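Local atomic coordinates of penicillin-binding protein activator LpoB (Escherichia coli, PDB entry 4Q6Z), a protein that probably regulates peptidoglycan synthesis as an outer-membrane lipoprotein that activates penicillin-binding protein 1B, the lipoprotein's C-terminal domain forming this chain. Residues A96-Y101 against M115-V120. Sequence-based numbering, arbitrary orientation.
Sequences AHYVLY and MQLMLV
Tyr-98 to Tyr-101 run antiparallel to Met-115 to Leu-119 as neighbouring strands of a beta hairpin, their axes 162° apart in direction. Val-99 with Met-118 and Tyr-101 with Gln-116 are hydrogen-bonded pairs, each closed by two N-H...O=C bonds, whereas Tyr-98 with Leu-119 and Leu-100 with Leu-117 are non-hydrogen-bonded. Beyond the last pair, Val-120 N still bonds His-97 O at 2.9 Å.

The face bearing Tyr-98 is built on aromatic-aliphatic packing. Leu-117, two residues from Tyr-98's partner Leu-119 and on the same face, reaches diagonally across so that its CD2 sits over the centre of the Tyr-98 ring, 4.0 Å from the centroid, in a CH-pi contact; its CD1 meets Tyr-98 CB at 3.5 Å. Over the opposite face of the phenol ring, toward its rim, lies His-97 CD2. With CG anti to its backbone N (chi1 -170°), His-97 brings its ring back to Leu-119, whose CD1 lies over one imidazole face, 3.8 Å from the centroid. The Tyr-98 hydroxyl bonds the backbone N of Thr-21, so this buried residue offers carbon to the hairpin and keeps a partner for its oxygen.

On the reverse face, beneath helix 84-93, beta-branched Val-99 and flexible Met-118 stand side by side. Met-118 is extended until it bends at chi3 (69°), bringing CE within 3.9 Å of Val-99 CG2 and to the in-plane edge of the Tyr-101 ring. Val-120 CG2 meets the same Val-99 methyl at 3.7 Å, and the Val-120 side chain also touches Ala-91 and Arg-92 of the helix.

Strand 25-35 bonds the other edge of strand 98-106, making this pairing interior to the mixed sheet: main-chain bonds set the register, and mostly apolar groups pack on both faces through largely dispersive contacts.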
ATOM      1  N   ALA A  96     -13.206  -3.392   0.802  1.00 42.06           N
ATOM      2  CA  ALA A  96     -11.863  -3.468   1.384  1.00 40.24           C
ATOM      3  C   ALA A  96     -11.865  -3.040   2.838  1.00 38.65           C
ATOM      4  O   ALA A  96     -12.637  -2.199   3.254  1.00 35.73           O
ATOM      5  CB  ALA A  96     -10.867  -2.654   0.597  1.00 41.00           C
ATOM      6  N   HIS A  97     -10.984  -3.654   3.601  1.00 41.63           N
ATOM      7  CA  HIS A  97     -10.970  -3.487   5.045  1.00 48.48           C
ATOM      8  C   HIS A  97      -9.870  -2.547   5.445  1.00 47.15           C
ATOM      9  O   HIS A  97     -10.051  -1.677   6.294  1.00 49.20           O
ATOM     10  CB  HIS A  97     -10.737  -4.822   5.759  1.00 55.88           C
ATOM     11  CG  HIS A  97     -10.946  -4.751   7.241  1.00 60.68           C
ATOM     12  ND1 HIS A  97     -12.071  -4.187   7.814  1.00 65.16           N
ATOM     13  CD2 HIS A  97     -10.157  -5.143   8.268  1.00 61.89           C
ATOM     14  CE1 HIS A  97     -11.972  -4.256   9.130  1.00 66.81           C
ATOM     15  NE2 HIS A  97     -10.823  -4.840   9.432  1.00 68.51           N
ATOM     16  N   TYR A  98      -8.722  -2.739   4.825  1.00 43.67           N
ATOM     17  CA  TYR A  98      -7.624  -1.851   5.017  1.00 43.39           C
ATOM     18  C   TYR A  98      -7.306  -1.214   3.701  1.00 39.45           C
ATOM     19  O   TYR A  98      -7.610  -1.763   2.663  1.00 40.62           O
ATOM     20  CB  TYR A  98      -6.418  -2.632   5.469  1.00 44.14           C
ATOM     21  CG  TYR A  98      -6.570  -3.348   6.772  1.00 41.41           C
ATOM     22  CD1 TYR A  98      -6.788  -2.651   7.927  1.00 39.17           C
ATOM     23  CD2 TYR A  98      -6.440  -4.726   6.851  1.00 42.47           C
ATOM     24  CE1 TYR A  98      -6.903  -3.300   9.135  1.00 38.14           C
ATOM     25  CE2 TYR A  98      -6.548  -5.383   8.062  1.00 40.62           C
ATOM     26  CZ  TYR A  98      -6.783  -4.657   9.202  1.00 37.67           C
ATOM     27  OH  TYR A  98      -6.914  -5.289  10.404  1.00 36.91           O
ATOM     28  N   VAL A  99      -6.664  -0.064   3.775  1.00 40.54           N
ATOM     29  CA  VAL A  99      -5.914   0.495   2.667  1.00 41.52           C
ATOM     30  C   VAL A  99      -4.470   0.539   3.110  1.00 42.32           C
ATOM     31  O   VAL A  99      -4.171   0.965   4.233  1.00 44.65           O
ATOM     32  CB  VAL A  99      -6.376   1.929   2.334  1.00 41.45           C
ATOM     33  CG1 VAL A  99      -5.557   2.488   1.191  1.00 42.44           C
ATOM     34  CG2 VAL A  99      -7.861   1.973   1.993  1.00 40.85           C
ATOM     35  N   LEU A 100      -3.567   0.109   2.243  1.00 42.12           N
ATOM     36  CA  LEU A 100      -2.138   0.147   2.585  1.00 43.38           C
ATOM     37  C   LEU A 100      -1.404   1.227   1.827  1.00 43.86           C
ATOM     38  O   LEU A 100      -1.281   1.158   0.614  1.00 40.21           O
ATOM     39  CB  LEU A 100      -1.478  -1.182   2.319  1.00 44.90           C
ATOM     40  CG  LEU A 100      -0.003  -1.163   2.708  1.00 51.09           C
ATOM     41  CD1 LEU A 100       0.155  -1.104   4.227  1.00 52.09           C
ATOM     42  CD2 LEU A 100       0.681  -2.391   2.133  1.00 54.54           C
ATOM     43  N   TYR A 101      -0.928   2.236   2.556  1.00 47.23           N
ATOM     44  CA  TYR A 101      -0.030   3.238   1.989  1.00 48.46           C
ATOM     45  C   TYR A 101       1.394   2.860   2.126  1.00 46.35           C
ATOM     46  O   TYR A 101       1.756   2.133   3.024  1.00 47.81           O
ATOM     47  CB  TYR A 101      -0.231   4.557   2.656  1.00 48.81           C
ATOM     48  CG  TYR A 101      -1.620   5.058   2.394  1.00 52.39           C
ATOM     49  CD1 TYR A 101      -1.916   5.683   1.194  1.00 54.27           C
ATOM     50  CD2 TYR A 101      -2.632   4.890   3.327  1.00 51.79           C
ATOM     51  CE1 TYR A 101      -3.179   6.175   0.932  1.00 57.47           C
ATOM     52  CE2 TYR A 101      -3.898   5.377   3.086  1.00 57.07           C
ATOM     53  CZ  TYR A 101      -4.173   6.023   1.885  1.00 60.01           C
ATOM     54  OH  TYR A 101      -5.436   6.527   1.616  1.00 63.69           O
ATOM     55  N   MET A 115       5.520   2.388   5.430  1.00 51.56           N
ATOM     56  CA  MET A 115       4.164   1.896   5.174  1.00 50.46           C
ATOM     57  C   MET A 115       3.228   2.322   6.273  1.00 51.29           C
ATOM     58  O   MET A 115       3.626   2.344   7.431  1.00 52.29           O
ATOM     59  CB  MET A 115       4.147   0.390   5.105  1.00 52.08           C
ATOM     60  CG  MET A 115       4.816  -0.197   3.885  1.00 53.79           C
ATOM     61  SD  MET A 115       4.764  -2.007   4.021  1.00 54.76           S
ATOM     62  CE  MET A 115       6.243  -2.403   3.079  1.00 53.81           C
ATOM     63  N   GLN A 116       1.985   2.637   5.909  1.00 49.22           N
ATOM     64  CA  GLN A 116       0.906   2.789   6.886  1.00 48.97           C
ATOM     65  C   GLN A 116      -0.320   2.016   6.501  1.00 44.68           C
ATOM     66  O   GLN A 116      -0.846   2.159   5.409  1.00 42.00           O
ATOM     67  CB  GLN A 116       0.472   4.228   7.015  1.00 53.30           C
ATOM     68  CG  GLN A 116       1.560   5.174   7.434  1.00 58.45           C
ATOM     69  CD  GLN A 116       1.509   6.398   6.565  1.00 62.28           C
ATOM     70  OE1 GLN A 116       0.906   7.404   6.938  1.00 58.15           O
ATOM     71  NE2 GLN A 116       2.105   6.307   5.370  1.00 65.19           N
ATOM     72  N   LEU A 117      -0.797   1.223   7.431  1.00 43.48           N
ATOM     73  CA  LEU A 117      -2.006   0.459   7.219  1.00 45.18           C
ATOM     74  C   LEU A 117      -3.169   1.203   7.847  1.00 45.58           C
ATOM     75  O   LEU A 117      -3.289   1.256   9.070  1.00 48.81           O
ATOM     76  CB  LEU A 117      -1.849  -0.931   7.845  1.00 44.79           C
ATOM     77  CG  LEU A 117      -2.993  -1.906   7.616  1.00 41.28           C
ATOM     78  CD1 LEU A 117      -3.023  -2.382   6.183  1.00 39.74           C
ATOM     79  CD2 LEU A 117      -2.828  -3.082   8.566  1.00 43.04           C
ATOM     80  N   MET A 118      -4.034   1.759   7.006  1.00 45.68           N
ATOM     81  CA  MET A 118      -5.215   2.465   7.493  1.00 44.91           C
ATOM     82  C   MET A 118      -6.411   1.542   7.568  1.00 43.38           C
ATOM     83  O   MET A 118      -6.623   0.712   6.675  1.00 43.62           O
ATOM     84  CB  MET A 118      -5.564   3.626   6.593  1.00 44.63           C
ATOM     85  CG  MET A 118      -6.814   4.335   7.043  1.00 44.29           C
ATOM     86  SD  MET A 118      -7.130   5.768   6.033  1.00 49.32           S
ATOM     87  CE  MET A 118      -7.572   5.014   4.465  1.00 53.28           C
ATOM     88  N   LEU A 119      -7.198   1.705   8.628  1.00 40.51           N
ATOM     89  CA  LEU A 119      -8.445   0.966   8.758  1.00 42.31           C
ATOM     90  C   LEU A 119      -9.561   1.742   8.108  1.00 44.20           C
ATOM     91  O   LEU A 119      -9.926   2.824   8.561  1.00 47.87           O
ATOM     92  CB  LEU A 119      -8.771   0.696  10.222  1.00 41.58           C
ATOM     93  CG  LEU A 119     -10.063  -0.022  10.588  1.00 41.76           C
ATOM     94  CD1 LEU A 119     -10.245  -1.311   9.830  1.00 42.91           C
ATOM     95  CD2 LEU A 119     -10.048  -0.320  12.077  1.00 41.20           C
ATOM     96  N   VAL A 120     -10.114   1.166   7.055  1.00 44.90           N
ATOM     97  CA  VAL A 120     -11.072   1.859   6.211  1.00 47.24           C
ATOM     98  C   VAL A 120     -12.246   2.392   7.020  1.00 52.03           C
ATOM     99  O   VAL A 120     -12.663   3.531   6.853  1.00 52.25           O
ATOM    100  CB  VAL A 120     -11.610   0.915   5.128  1.00 46.73           C
ATOM    101  CG1 VAL A 120     -12.790   1.533   4.398  1.00 45.00           C
ATOM    102  CG2 VAL A 120     -10.495   0.586   4.148  1.00 48.71           C
TER